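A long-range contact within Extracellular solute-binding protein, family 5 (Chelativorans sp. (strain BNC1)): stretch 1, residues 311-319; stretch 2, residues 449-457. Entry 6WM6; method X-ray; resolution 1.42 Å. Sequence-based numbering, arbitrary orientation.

Stretch 1, residues 311-319: LNSKAGPMS
Stretch 2, residues 449-457: LLSGNFDLH

The two stretches run antiparallel and bury 469 Å² between them, with CA atoms paired as Ala315–Ser451 (5.9 Å), Asn312–Asp455 (5.0 Å) and Leu311–Leu456 (4.7 Å). Leu449 lies out of reach. Leu450 points its CB away, and its loop turns back on itself: Asn453 N donates to Leu450 O at 3.1 Å and Leu450 N to Asn453 OD1 at 2.8 Å.

Ser451 (phi/psi -53/-31, chi1 m) makes the first substantial contact. Its O accepts from Asn312 ND2 at 2.8 Å (148°) and lies 3.5 Å from Ala315 CB, while its OG lies 3.4 Å from CD of the extended Lys314 chain (m, t, t, t). Gly452, at -96/1, leads on to Asn453, whose chi1 is p.

Phe454 is extended (-156/160; chi1 78°, chi2 -73°). Its O takes a nearly linear bond from Asn312 ND2, 2.9 Å and 177°, so one amide nitrogen ties two carbonyls together. Asn312 (-79/93, chi1 t, chi2 -9°) also sets its CB over the Phe454 ring face, 4.0 Å from the centroid and 26° off the normal. Its OD1 turns back to its own stretch, accepting from Lys314 N at 3.0 Å and, weakly, from Ala315 N at 3.2 Å.

Asp455 (-115/-38, chi1 m) supplies the backbone link: Asn312 N to Asp455 O, 2.9 Å and 157°. The same O meets Leu311 CA at 3.6 Å in a CA-H...O contact (142°). Asp455 OD1 packs 3.3 Å from Pro317 CD and accepts from a water at 2.7 Å; that water also donates to Ala315 O (2.8 Å) and accepts from Met318 N (2.9 Å).

Leu456 (-134/147; m, t) forms a non-hydrogen-bonded antiparallel bridge with Leu311 (-125/133; m, p). Both side chains share a sheet face, bringing Leu456 CD2 to 3.7 Å from Leu311 CG; Met318 CG approaches Leu456 CD2 at 4.1 Å. At His457 (chi1 t) the side-chain end leads away.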

# COMPACT_ATOMS: atom_id res chain seq x y z
N LEU A 311 1.38 13.44 14.78
CA LEU A 311 1.23 14.32 15.93
C LEU A 311 -0.08 15.08 15.75
O LEU A 311 -0.37 15.59 14.66
CB LEU A 311 2.41 15.28 16.06
CG LEU A 311 3.78 14.61 16.17
CD1 LEU A 311 4.40 14.39 14.80
CD2 LEU A 311 4.73 15.45 17.04
N ASN A 312 -0.88 15.14 16.81
CA ASN A 312 -2.22 15.72 16.71
C ASN A 312 -2.13 17.24 16.72
O ASN A 312 -2.15 17.88 17.77
CB ASN A 312 -3.06 15.21 17.86
CG ASN A 312 -4.49 15.64 17.75
OD1 ASN A 312 -4.83 16.45 16.90
ND2 ASN A 312 -5.34 15.06 18.59
N SER A 313 -2.07 17.85 15.54
CA SER A 313 -1.98 19.30 15.45
C SER A 313 -3.34 19.96 15.64
O SER A 313 -3.40 21.20 15.74
CB SER A 313 -1.40 19.76 14.11
OG SER A 313 -2.34 19.66 13.05
N LYS A 314 -4.42 19.16 15.68
CA LYS A 314 -5.76 19.74 15.78
C LYS A 314 -6.16 20.05 17.21
O LYS A 314 -6.97 20.97 17.43
CB LYS A 314 -6.80 18.78 15.20
CG LYS A 314 -6.64 18.48 13.73
CD LYS A 314 -7.73 17.50 13.29
CE LYS A 314 -7.39 16.83 11.98
NZ LYS A 314 -8.48 15.92 11.55
N ALA A 315 -5.65 19.31 18.19
CA ALA A 315 -6.14 19.43 19.55
C ALA A 315 -5.17 18.80 20.52
O ALA A 315 -4.38 17.94 20.16
CB ALA A 315 -7.53 18.79 19.68
N GLY A 316 -5.26 19.23 21.77
CA GLY A 316 -4.39 18.72 22.80
C GLY A 316 -3.03 19.36 22.77
O GLY A 316 -2.78 20.32 22.03
N PRO A 317 -2.09 18.83 23.57
CA PRO A 317 -0.77 19.47 23.68
C PRO A 317 -0.05 19.65 22.35
O PRO A 317 0.67 20.64 22.16
CB PRO A 317 0.01 18.53 24.61
CG PRO A 317 -1.05 17.80 25.38
CD PRO A 317 -2.26 17.70 24.50
N MET A 318 -0.20 18.69 21.44
CA MET A 318 0.49 18.77 20.14
C MET A 318 -0.12 19.78 19.19
O MET A 318 0.40 19.94 18.08
CB MET A 318 0.56 17.40 19.51
CG MET A 318 1.38 16.41 20.32
SD MET A 318 3.12 16.98 20.48
CE MET A 318 3.51 16.10 21.97
N SER A 319 -1.18 20.48 19.59
CA SER A 319 -1.63 21.60 18.76
C SER A 319 -0.65 22.77 18.76
O SER A 319 -0.76 23.65 17.90
CB SER A 319 -3.03 22.06 19.18
OG SER A 319 -3.01 22.58 20.49
N LEU A 449 -9.05 7.02 14.93
CA LEU A 449 -8.49 8.24 15.50
C LEU A 449 -9.53 9.34 15.53
O LEU A 449 -10.34 9.49 14.61
CB LEU A 449 -7.28 8.72 14.69
CG LEU A 449 -6.02 7.86 14.76
CD1 LEU A 449 -5.02 8.30 13.70
CD2 LEU A 449 -5.39 7.93 16.15
N LEU A 450 -9.50 10.13 16.60
CA LEU A 450 -10.34 11.31 16.77
C LEU A 450 -9.47 12.47 17.22
O LEU A 450 -8.45 12.27 17.89
CB LEU A 450 -11.41 11.08 17.84
CG LEU A 450 -12.36 9.92 17.59
CD1 LEU A 450 -13.13 9.62 18.87
CD2 LEU A 450 -13.31 10.22 16.45
N SER A 451 -9.90 13.69 16.90
CA SER A 451 -9.15 14.85 17.39
C SER A 451 -8.96 14.78 18.89
O SER A 451 -7.96 15.29 19.42
CB SER A 451 -9.86 16.14 17.02
OG SER A 451 -9.90 16.33 15.63
N GLY A 452 -9.90 14.18 19.61
CA GLY A 452 -9.86 14.11 21.04
C GLY A 452 -9.29 12.90 21.71
O GLY A 452 -9.26 12.89 22.95
N ASN A 453 -8.80 11.87 20.97
CA ASN A 453 -8.42 10.62 21.61
C ASN A 453 -6.96 10.21 21.47
O ASN A 453 -6.60 9.10 21.86
CB ASN A 453 -9.35 9.46 21.19
CG ASN A 453 -9.09 8.97 19.78
OD1 ASN A 453 -8.22 9.48 19.05
ND2 ASN A 453 -9.84 7.96 19.36
N PHE A 454 -6.10 11.08 20.96
CA PHE A 454 -4.68 10.75 20.86
C PHE A 454 -3.87 12.05 20.82
O PHE A 454 -4.37 13.11 20.46
CB PHE A 454 -4.34 9.91 19.60
CG PHE A 454 -4.27 10.72 18.33
CD1 PHE A 454 -5.42 11.21 17.75
CD2 PHE A 454 -3.06 11.00 17.74
CE1 PHE A 454 -5.38 11.96 16.59
CE2 PHE A 454 -3.00 11.76 16.58
CZ PHE A 454 -4.15 12.24 16.00
N ASP A 455 -2.59 11.93 21.15
CA ASP A 455 -1.63 13.00 20.91
C ASP A 455 -0.56 12.61 19.91
O ASP A 455 -0.17 13.45 19.08
CB ASP A 455 -0.97 13.39 22.25
CG ASP A 455 -1.99 13.79 23.29
OD1 ASP A 455 -2.76 14.74 23.02
OD2 ASP A 455 -2.09 13.14 24.36
N LEU A 456 -0.10 11.36 19.96
CA LEU A 456 0.90 10.82 19.05
C LEU A 456 0.39 9.46 18.59
O LEU A 456 -0.30 8.76 19.32
CB LEU A 456 2.23 10.63 19.78
CG LEU A 456 2.84 11.88 20.43
CD1 LEU A 456 4.03 11.48 21.32
CD2 LEU A 456 3.27 12.87 19.40
N HIS A 457 0.71 9.11 17.35
CA HIS A 457 0.22 7.84 16.78
C HIS A 457 1.29 7.24 15.87
O HIS A 457 1.75 7.91 14.94
CB HIS A 457 -1.08 8.04 15.99
CG HIS A 457 -1.67 6.79 15.44
ND1 HIS A 457 -2.32 5.87 16.22
CD2 HIS A 457 -1.70 6.30 14.17
CE1 HIS A 457 -2.75 4.87 15.46
NE2 HIS A 457 -2.40 5.11 14.21
O HOH W 1 -2.14 16.60 21.14